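PDB 3T33: LanC-like protein GCR2 from Arabidopsis thaliana, which is a zinc-binding member of the LanC-like family that probably binds abscisic acid and may play a role in abscisic acid signaling. Local coordinates for residues Y229-A233 / H286-G290; V294-L298 / F410-E414; V321-L327 / N339-F343. One frame throughout, in Å; residues are numbered along the deposited sequence.

Contact 1 of 3, residues Y229-A233 / H286-G290; sequences YWGAA and HWCHG. With ZN (zinc ion), chain B.
This contact lies at the zinc site of a LanC-like alpha/alpha toroid, where two inter-helix loops meet. Neither segment is regular helix or strand. Loop 286-290 folds back on itself: His286 N donates to His289 O at 2.7 Å, and Gly290 is the N-cap of helix 291-305. Gly290 has phi/psi 112/-172, a conformation that calls for glycine. The backbones run close, with CA atoms 4.7 Å apart for Gly231 and His289 and 4.8 Å for Ala233 and Cys288. A side chain on Gly231 would clash with Cys288 O. Trp287 is t (chi1 174°, chi2 67°), which brings its indole up to the two alanines. Ala232 CB sits over the face of the five-membered ring of Trp287, a CH-pi contact 3.8 Å from its centroid. Ala233 CB touches Trp287 CZ3 and Cys288 CB, at 3.6 and 3.7 Å. Tyr229 and His289 are both m, and their rings meet obliquely, Tyr229 CE1 to His289 CE1 at 3.7 Å. One water links Gly231 N (2.7 Å) with His289 ND1 (2.6 Å). A second accepts from Ala232 N at 3.0 Å and lies 2.7 Å from Trp287 O. Cys288 points its CA-to-CB bond away from 229-233 and is p (chi1 56°). Cys333 and His334 are the other protein ligands of the metal. Cys288 SG binds the zinc ion at 2.2 Å.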
loop_
_atom_site.group_PDB
_atom_site.type_symbol
_atom_site.label_atom_id
_atom_site.label_comp_id
_atom_site.label_asym_id
_atom_site.label_seq_id
_atom_site.Cartn_x
_atom_site.Cartn_y
_atom_site.Cartn_z
ATOM N N TYR A 229 -8.574 13.863 9.395
ATOM C CA TYR A 229 -8.392 13.162 8.110
ATOM C C TYR A 229 -9.166 11.842 8.062
ATOM O O TYR A 229 -9.285 11.124 9.068
ATOM C CB TYR A 229 -6.929 12.853 7.898
ATOM C CG TYR A 229 -6.069 14.001 7.555
ATOM C CD1 TYR A 229 -6.213 14.646 6.336
ATOM C CD2 TYR A 229 -5.061 14.420 8.420
ATOM C CE1 TYR A 229 -5.372 15.710 5.970
ATOM C CE2 TYR A 229 -4.216 15.498 8.075
ATOM C CZ TYR A 229 -4.392 16.140 6.851
ATOM O OH TYR A 229 -3.582 17.188 6.467
ATOM N N TRP A 230 -9.701 11.529 6.889
ATOM C CA TRP A 230 -10.415 10.260 6.694
ATOM C C TRP A 230 -9.531 9.133 6.147
ATOM O O TRP A 230 -9.835 7.943 6.334
ATOM C CB TRP A 230 -11.559 10.477 5.724
ATOM C CG TRP A 230 -12.805 11.023 6.314
ATOM C CD1 TRP A 230 -12.941 11.793 7.453
ATOM C CD2 TRP A 230 -14.121 10.882 5.776
ATOM N NE1 TRP A 230 -14.259 12.093 7.673
ATOM C CE2 TRP A 230 -15.007 11.560 6.653
ATOM C CE3 TRP A 230 -14.643 10.239 4.644
ATOM C CZ2 TRP A 230 -16.378 11.615 6.425
ATOM C CZ3 TRP A 230 -16.012 10.305 4.409
ATOM C CH2 TRP A 230 -16.861 10.986 5.296
ATOM N N GLY A 231 -8.448 9.495 5.462
ATOM C CA GLY A 231 -7.716 8.542 4.630
ATOM C C GLY A 231 -6.796 7.481 5.273
ATOM O O GLY A 231 -6.739 7.266 6.532
ATOM N N ALA A 232 -6.078 6.782 4.376
ATOM C CA ALA A 232 -5.229 5.660 4.787
ATOM C C ALA A 232 -3.961 6.164 5.509
ATOM O O ALA A 232 -3.599 5.661 6.540
ATOM C CB ALA A 232 -4.872 4.813 3.536
ATOM N N ALA A 233 -3.282 7.138 4.930
ATOM C CA ALA A 233 -1.999 7.565 5.410
ATOM C C ALA A 233 -2.120 8.296 6.774
ATOM O O ALA A 233 -1.411 7.941 7.708
ATOM C CB ALA A 233 -1.343 8.419 4.380
ATOM N N HIS A 286 -6.459 9.216 -4.060
ATOM C CA HIS A 286 -5.087 8.712 -3.795
ATOM C C HIS A 286 -5.248 7.623 -2.778
ATOM O O HIS A 286 -6.277 7.565 -2.097
ATOM C CB HIS A 286 -4.212 9.742 -3.052
ATOM C CG HIS A 286 -3.965 11.036 -3.776
ATOM N ND1 HIS A 286 -4.235 11.224 -5.121
ATOM C CD2 HIS A 286 -3.379 12.186 -3.344
ATOM C CE1 HIS A 286 -3.863 12.454 -5.475
ATOM N NE2 HIS A 286 -3.303 13.037 -4.427
ATOM N N TRP A 287 -4.229 6.768 -2.672
ATOM C CA TRP A 287 -4.078 5.935 -1.503
ATOM C C TRP A 287 -4.080 6.886 -0.300
ATOM O O TRP A 287 -4.737 6.624 0.670
ATOM C CB TRP A 287 -2.716 5.243 -1.500
ATOM C CG TRP A 287 -2.515 4.508 -0.246
ATOM C CD1 TRP A 287 -3.200 3.414 0.161
ATOM C CD2 TRP A 287 -1.614 4.838 0.817
ATOM N NE1 TRP A 287 -2.757 3.008 1.393
ATOM C CE2 TRP A 287 -1.797 3.879 1.830
ATOM C CE3 TRP A 287 -0.684 5.864 1.018
ATOM C CZ2 TRP A 287 -1.075 3.900 3.050
ATOM C CZ3 TRP A 287 0.049 5.874 2.215
ATOM C CH2 TRP A 287 -0.145 4.892 3.204
ATOM N N CYS A 288 -3.266 7.940 -0.326
ATOM C CA CYS A 288 -3.071 8.723 0.905
ATOM C C CYS A 288 -4.367 9.414 1.300
ATOM O O CYS A 288 -4.764 9.318 2.450
ATOM C CB CYS A 288 -1.831 9.629 0.876
ATOM S SG CYS A 288 -1.800 10.744 -0.456
ATOM N N HIS A 289 -5.079 9.992 0.342
ATOM C CA HIS A 289 -6.392 10.619 0.597
ATOM C C HIS A 289 -7.371 10.242 -0.511
ATOM O O HIS A 289 -7.047 10.330 -1.700
ATOM C CB HIS A 289 -6.272 12.157 0.586
ATOM C CG HIS A 289 -5.213 12.700 1.512
ATOM N ND1 HIS A 289 -5.357 12.716 2.888
ATOM C CD2 HIS A 289 -4.003 13.264 1.247
ATOM C CE1 HIS A 289 -4.269 13.247 3.423
ATOM N NE2 HIS A 289 -3.431 13.588 2.453
ATOM N N GLY A 290 -8.578 9.858 -0.146
ATOM C CA GLY A 290 -9.584 9.613 -1.181
ATOM C C GLY A 290 -9.975 8.148 -1.291
ATOM O O GLY A 290 -9.607 7.314 -0.464
HETATM ZN ZN ZN B . 0.359 10.488 -0.859
HETATM O O HOH W 1 -7.376 11.648 4.190
HETATM O O HOH W 2 -7.248 7.071 1.654
#

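Contact 2 of 3, residues V294-L298 / F410-E414; sequences VALTL and FPGYE
Leu296 reaches from helix 291-305 into the C-terminal turn 410-414 and packs on Phe410, Tyr413 and Glu414. The contact joins an inner helix of the LanC-like alpha/alpha toroid to the chain's C-terminal tail, in the buried centre of the fold. Segment 294-298 is helical. Segment 410-414 is a compact turn in which Tyr413 N and Glu414 N both donate to Phe410 O at 3.0 Å. The closest CA pair is Leu296 and Glu414, 7.7 Å apart, so side chains bridge the gap. Leu296 lies between rotamer wells (chi1 -105°, chi2 32°). Its CD2 is 3.6 Å from Phe410 CD2 and 3.7 Å from Tyr413 CD2, and its CG is 3.9 Å from Glu414 CD. Phe410 and Tyr413 are both t, and their CA-to-CB bonds point toward the helix. Phe410 also stacks on Trp287 of the zinc-site loop, and Tyr413 meets the same indole edge-to-face. Glu414 is m, t with chi3 -66°. Its OE1 accepts from Phe410 N at 2.9 Å, which closes the turn, while OE2 forms a salt bridge with Arg348. Thr297 is m, and its OG1 is hydrogen-bonded to Gly293 O, within its own helix. Tyr413 OH donates to Thr297 OG1 at 2.7 Å.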
loop_
_atom_site.group_PDB
_atom_site.type_symbol
_atom_site.label_atom_id
_atom_site.label_comp_id
_atom_site.label_asym_id
_atom_site.label_seq_id
_atom_site.Cartn_x
_atom_site.Cartn_y
_atom_site.Cartn_z
ATOM N N VAL A 294 -9.326 4.236 1.026
ATOM C CA VAL A 294 -10.533 3.841 1.738
ATOM C C VAL A 294 -11.027 2.522 1.149
ATOM O O VAL A 294 -11.379 1.564 1.892
ATOM C CB VAL A 294 -11.576 4.954 1.603
ATOM C CG1 VAL A 294 -12.950 4.476 2.118
ATOM C CG2 VAL A 294 -11.073 6.227 2.308
ATOM N N ALA A 295 -11.019 2.411 -0.179
ATOM C CA ALA A 295 -11.449 1.110 -0.786
ATOM C C ALA A 295 -10.697 -0.091 -0.215
ATOM O O ALA A 295 -11.271 -1.109 0.160
ATOM C CB ALA A 295 -11.282 1.168 -2.254
ATOM N N LEU A 296 -9.383 0.036 -0.102
ATOM C CA LEU A 296 -8.553 -1.000 0.506
ATOM C C LEU A 296 -9.018 -1.360 1.914
ATOM O O LEU A 296 -8.996 -2.523 2.348
ATOM C CB LEU A 296 -7.127 -0.483 0.516
ATOM C CG LEU A 296 -6.050 -0.985 -0.443
ATOM C CD1 LEU A 296 -6.529 -1.414 -1.849
ATOM C CD2 LEU A 296 -4.698 -0.098 -0.463
ATOM N N THR A 297 -9.471 -0.362 2.656
ATOM C CA THR A 297 -9.958 -0.602 4.012
ATOM C C THR A 297 -11.318 -1.279 3.985
ATOM O O THR A 297 -11.584 -2.168 4.782
ATOM C CB THR A 297 -10.081 0.710 4.783
ATOM O OG1 THR A 297 -8.872 1.459 4.625
ATOM C CG2 THR A 297 -10.332 0.457 6.236
ATOM N N LEU A 298 -12.206 -0.846 3.108
ATOM C CA LEU A 298 -13.532 -1.520 3.009
ATOM C C LEU A 298 -13.346 -2.970 2.520
ATOM O O LEU A 298 -14.001 -3.889 2.989
ATOM C CB LEU A 298 -14.469 -0.738 2.105
ATOM C CG LEU A 298 -14.828 0.602 2.767
ATOM C CD1 LEU A 298 -15.611 1.422 1.814
ATOM C CD2 LEU A 298 -15.647 0.306 4.049
ATOM N N PHE A 410 -0.861 -4.172 -0.876
ATOM C CA PHE A 410 -0.332 -2.787 -0.923
ATOM C C PHE A 410 0.775 -2.645 0.181
ATOM O O PHE A 410 0.532 -2.955 1.330
ATOM C CB PHE A 410 -1.449 -1.772 -0.734
ATOM C CG PHE A 410 -1.022 -0.313 -0.907
ATOM C CD1 PHE A 410 -0.253 0.343 0.040
ATOM C CD2 PHE A 410 -1.451 0.412 -1.989
ATOM C CE1 PHE A 410 0.104 1.714 -0.122
ATOM C CE2 PHE A 410 -1.077 1.757 -2.157
ATOM C CZ PHE A 410 -0.294 2.390 -1.199
ATOM N N PRO A 411 2.010 -2.260 -0.211
ATOM C CA PRO A 411 3.169 -2.279 0.726
ATOM C C PRO A 411 2.914 -1.352 1.932
ATOM O O PRO A 411 2.500 -0.182 1.762
ATOM C CB PRO A 411 4.324 -1.758 -0.124
ATOM C CG PRO A 411 3.667 -0.903 -1.177
ATOM C CD PRO A 411 2.271 -1.484 -1.431
ATOM N N GLY A 412 3.091 -1.866 3.142
ATOM C CA GLY A 412 2.884 -1.023 4.304
ATOM C C GLY A 412 1.413 -0.720 4.598
ATOM O O GLY A 412 1.120 0.103 5.456
ATOM N N TYR A 413 0.497 -1.390 3.888
ATOM C CA TYR A 413 -0.918 -1.185 4.139
ATOM C C TYR A 413 -1.688 -2.485 4.361
ATOM O O TYR A 413 -2.245 -2.741 5.438
ATOM C CB TYR A 413 -1.591 -0.334 3.069
ATOM C CG TYR A 413 -2.869 0.337 3.615
ATOM C CD1 TYR A 413 -2.776 1.404 4.568
ATOM C CD2 TYR A 413 -4.145 -0.108 3.239
ATOM C CE1 TYR A 413 -3.927 2.051 5.081
ATOM C CE2 TYR A 413 -5.330 0.525 3.737
ATOM C CZ TYR A 413 -5.211 1.591 4.667
ATOM O OH TYR A 413 -6.349 2.174 5.208
ATOM N N GLU A 414 -1.699 -3.334 3.349
ATOM C CA GLU A 414 -2.383 -4.624 3.481
ATOM C C GLU A 414 -1.525 -5.711 4.082
ATOM O O GLU A 414 -0.345 -5.882 3.809
ATOM C CB GLU A 414 -2.938 -5.077 2.100
ATOM C CG GLU A 414 -3.976 -4.152 1.563
ATOM C CD GLU A 414 -4.500 -4.551 0.190
ATOM O OE1 GLU A 414 -3.704 -4.511 -0.787
ATOM O OE2 GLU A 414 -5.710 -4.895 0.097
#

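Contact 3 of 3, residues V321-L327 / N339-F343; sequences VWSRGLL and NTYVF
A helical hairpin of the LanC-like alpha/alpha toroid packs here, between the C-terminal part of helix 308-324 and the first half of helix 336-350. Residues 321-324 and 339-343 are helical. Further on, Gly325 N donates weakly to Val321 O at 2.7 Å. Leu326 centres an inverse gamma turn. CA atoms are 6.3 Å apart for Gly325 and Asn339 and 8.5 Å for Trp322 and Phe343. A side chain on Gly325 would clash with Val321 O. Val321 is t and points toward the facing helix. Its CG1 lies 3.8 Å from both Asn339 CB and Phe343 CZ, and its CG2 is 4.1 Å from Val342 CG2. Trp322 is t (chi2 -120°) and Phe343 is m (chi2 -53°). They form an offset edge-to-face pair, the Trp322 edge toward the Phe343 face. The centroids of the Trp322 six-membered ring and the Phe343 ring are 5.7 Å apart, with planes at 84°. Leu327 turns toward Asn339 and also touches His286 near the zinc site. Pro292 of helix 291-305 packs against Val321, Asn339 and Val342. Helix 353-375 flanks the aromatic pair, with Ala361 against Trp322, Arg358 in cation-pi contact with it, and Phe362 edge-to-face with Phe343.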
loop_
_atom_site.group_PDB
_atom_site.type_symbol
_atom_site.label_atom_id
_atom_site.label_comp_id
_atom_site.label_asym_id
_atom_site.label_seq_id
_atom_site.Cartn_x
_atom_site.Cartn_y
_atom_site.Cartn_z
ATOM N N VAL A 321 -12.157 4.929 -8.486
ATOM C CA VAL A 321 -10.779 4.651 -8.978
ATOM C C VAL A 321 -10.760 4.308 -10.486
ATOM O O VAL A 321 -9.941 4.833 -11.273
ATOM C CB VAL A 321 -10.121 3.558 -8.136
ATOM C CG1 VAL A 321 -8.614 3.502 -8.450
ATOM C CG2 VAL A 321 -10.333 3.910 -6.646
ATOM N N TRP A 322 -11.696 3.474 -10.921
ATOM C CA TRP A 322 -11.691 3.142 -12.346
ATOM C C TRP A 322 -11.865 4.373 -13.229
ATOM O O TRP A 322 -11.193 4.482 -14.271
ATOM C CB TRP A 322 -12.690 2.029 -12.673
ATOM C CG TRP A 322 -12.694 1.563 -14.086
ATOM C CD1 TRP A 322 -13.751 1.603 -14.930
ATOM C CD2 TRP A 322 -11.611 0.943 -14.826
ATOM N NE1 TRP A 322 -13.393 1.089 -16.145
ATOM C CE2 TRP A 322 -12.099 0.666 -16.113
ATOM C CE3 TRP A 322 -10.273 0.621 -14.527
ATOM C CZ2 TRP A 322 -11.306 0.049 -17.129
ATOM C CZ3 TRP A 322 -9.464 0.008 -15.539
ATOM C CH2 TRP A 322 -9.998 -0.270 -16.816
ATOM N N SER A 323 -12.719 5.324 -12.852
ATOM C CA SER A 323 -12.847 6.483 -13.740
ATOM C C SER A 323 -11.910 7.634 -13.459
ATOM O O SER A 323 -11.506 8.343 -14.390
ATOM C CB SER A 323 -14.293 6.988 -13.842
ATOM O OG SER A 323 -14.628 7.761 -12.714
ATOM N N ARG A 324 -11.517 7.827 -12.214
ATOM C CA ARG A 324 -10.675 8.994 -11.918
ATOM C C ARG A 324 -9.290 8.620 -11.377
ATOM O O ARG A 324 -8.515 9.514 -11.026
ATOM C CB ARG A 324 -11.383 9.908 -10.917
ATOM C CG ARG A 324 -12.704 10.583 -11.413
ATOM C CD ARG A 324 -13.572 11.058 -10.206
ATOM N NE ARG A 324 -12.915 12.146 -9.482
ATOM C CZ ARG A 324 -13.332 12.649 -8.325
ATOM N NH1 ARG A 324 -14.432 12.201 -7.712
ATOM N NH2 ARG A 324 -12.640 13.640 -7.782
ATOM N N GLY A 325 -8.975 7.316 -11.328
ATOM C CA GLY A 325 -7.851 6.827 -10.546
ATOM C C GLY A 325 -6.578 6.760 -11.329
ATOM O O GLY A 325 -5.514 6.459 -10.790
ATOM N N LEU A 326 -6.687 7.022 -12.610
ATOM C CA LEU A 326 -5.535 7.050 -13.499
ATOM C C LEU A 326 -4.774 8.410 -13.430
ATOM O O LEU A 326 -4.658 9.161 -14.412
ATOM C CB LEU A 326 -6.009 6.686 -14.908
ATOM C CG LEU A 326 -5.036 6.044 -15.887
ATOM C CD1 LEU A 326 -4.536 4.644 -15.429
ATOM C CD2 LEU A 326 -5.724 5.966 -17.302
ATOM N N LEU A 327 -4.238 8.677 -12.243
ATOM C CA LEU A 327 -3.549 9.888 -11.852
ATOM C C LEU A 327 -2.388 10.232 -12.776
ATOM O O LEU A 327 -1.733 9.329 -13.301
ATOM C CB LEU A 327 -2.989 9.649 -10.440
ATOM C CG LEU A 327 -3.754 10.027 -9.162
ATOM C CD1 LEU A 327 -5.221 10.321 -9.388
ATOM C CD2 LEU A 327 -3.522 9.098 -7.996
ATOM N N ASN A 339 -2.865 3.051 -7.028
ATOM C CA ASN A 339 -4.284 2.777 -7.343
ATOM C C ASN A 339 -4.565 1.377 -7.990
ATOM O O ASN A 339 -5.626 0.793 -7.780
ATOM C CB ASN A 339 -4.884 3.922 -8.124
ATOM C CG ASN A 339 -4.868 5.228 -7.324
ATOM O OD1 ASN A 339 -5.215 6.257 -7.826
ATOM N ND2 ASN A 339 -4.412 5.181 -6.120
ATOM N N THR A 340 -3.579 0.805 -8.678
ATOM C CA THR A 340 -3.699 -0.555 -9.149
ATOM C C THR A 340 -4.142 -1.543 -8.071
ATOM O O THR A 340 -4.960 -2.445 -8.339
ATOM C CB THR A 340 -2.326 -1.023 -9.745
ATOM O OG1 THR A 340 -2.055 -0.158 -10.825
ATOM C CG2 THR A 340 -2.399 -2.434 -10.277
ATOM N N TYR A 341 -3.623 -1.367 -6.859
ATOM C CA TYR A 341 -3.908 -2.269 -5.738
ATOM C C TYR A 341 -5.353 -2.257 -5.379
ATOM O O TYR A 341 -5.900 -3.253 -4.839
ATOM C CB TYR A 341 -3.056 -1.925 -4.498
ATOM C CG TYR A 341 -1.638 -2.530 -4.546
ATOM C CD1 TYR A 341 -1.409 -3.864 -4.223
ATOM C CD2 TYR A 341 -0.555 -1.769 -4.960
ATOM C CE1 TYR A 341 -0.103 -4.412 -4.315
ATOM C CE2 TYR A 341 0.736 -2.319 -5.063
ATOM C CZ TYR A 341 0.959 -3.612 -4.709
ATOM O OH TYR A 341 2.244 -4.150 -4.768
ATOM N N VAL A 342 -6.025 -1.161 -5.660
ATOM C CA VAL A 342 -7.486 -1.222 -5.460
ATOM C C VAL A 342 -8.105 -2.394 -6.252
ATOM O O VAL A 342 -8.850 -3.218 -5.689
ATOM C CB VAL A 342 -8.183 0.112 -5.858
ATOM C CG1 VAL A 342 -9.656 -0.038 -5.710
ATOM C CG2 VAL A 342 -7.739 1.233 -4.933
ATOM N N PHE A 343 -7.770 -2.508 -7.538
ATOM C CA PHE A 343 -8.333 -3.612 -8.333
ATOM C C PHE A 343 -7.895 -4.982 -7.909
ATOM O O PHE A 343 -8.695 -5.881 -7.818
ATOM C CB PHE A 343 -8.109 -3.327 -9.824
ATOM C CG PHE A 343 -8.509 -1.931 -10.193
ATOM C CD1 PHE A 343 -9.781 -1.469 -9.855
ATOM C CD2 PHE A 343 -7.614 -1.068 -10.813
ATOM C CE1 PHE A 343 -10.183 -0.188 -10.205
ATOM C CE2 PHE A 343 -7.985 0.204 -11.166
ATOM C CZ PHE A 343 -9.264 0.676 -10.840
#

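How the contacts relate
Following the chain, residues 229-233 come first, before helix 236-244. The chain passes through helices 236-244 and 250-265 and returns at 286-290, where contact 1 closes. Helix 291-305 follows at once and carries 294-298, which opens contact 2. Contact 3 then opens and closes within the long span before 410-414, joining helices 308-324 and 336-350. Contact 2 closes last, at the C terminus. Contact 1 thus precedes the others in series, and contact 3 is nested in contact 2. Trp287 joins contacts 1 and 2 through Phe410 and Tyr413. Tyr341 and Val342 join contacts 2 and 3 through Leu296. His286 meets Leu327 between contacts 1 and 3.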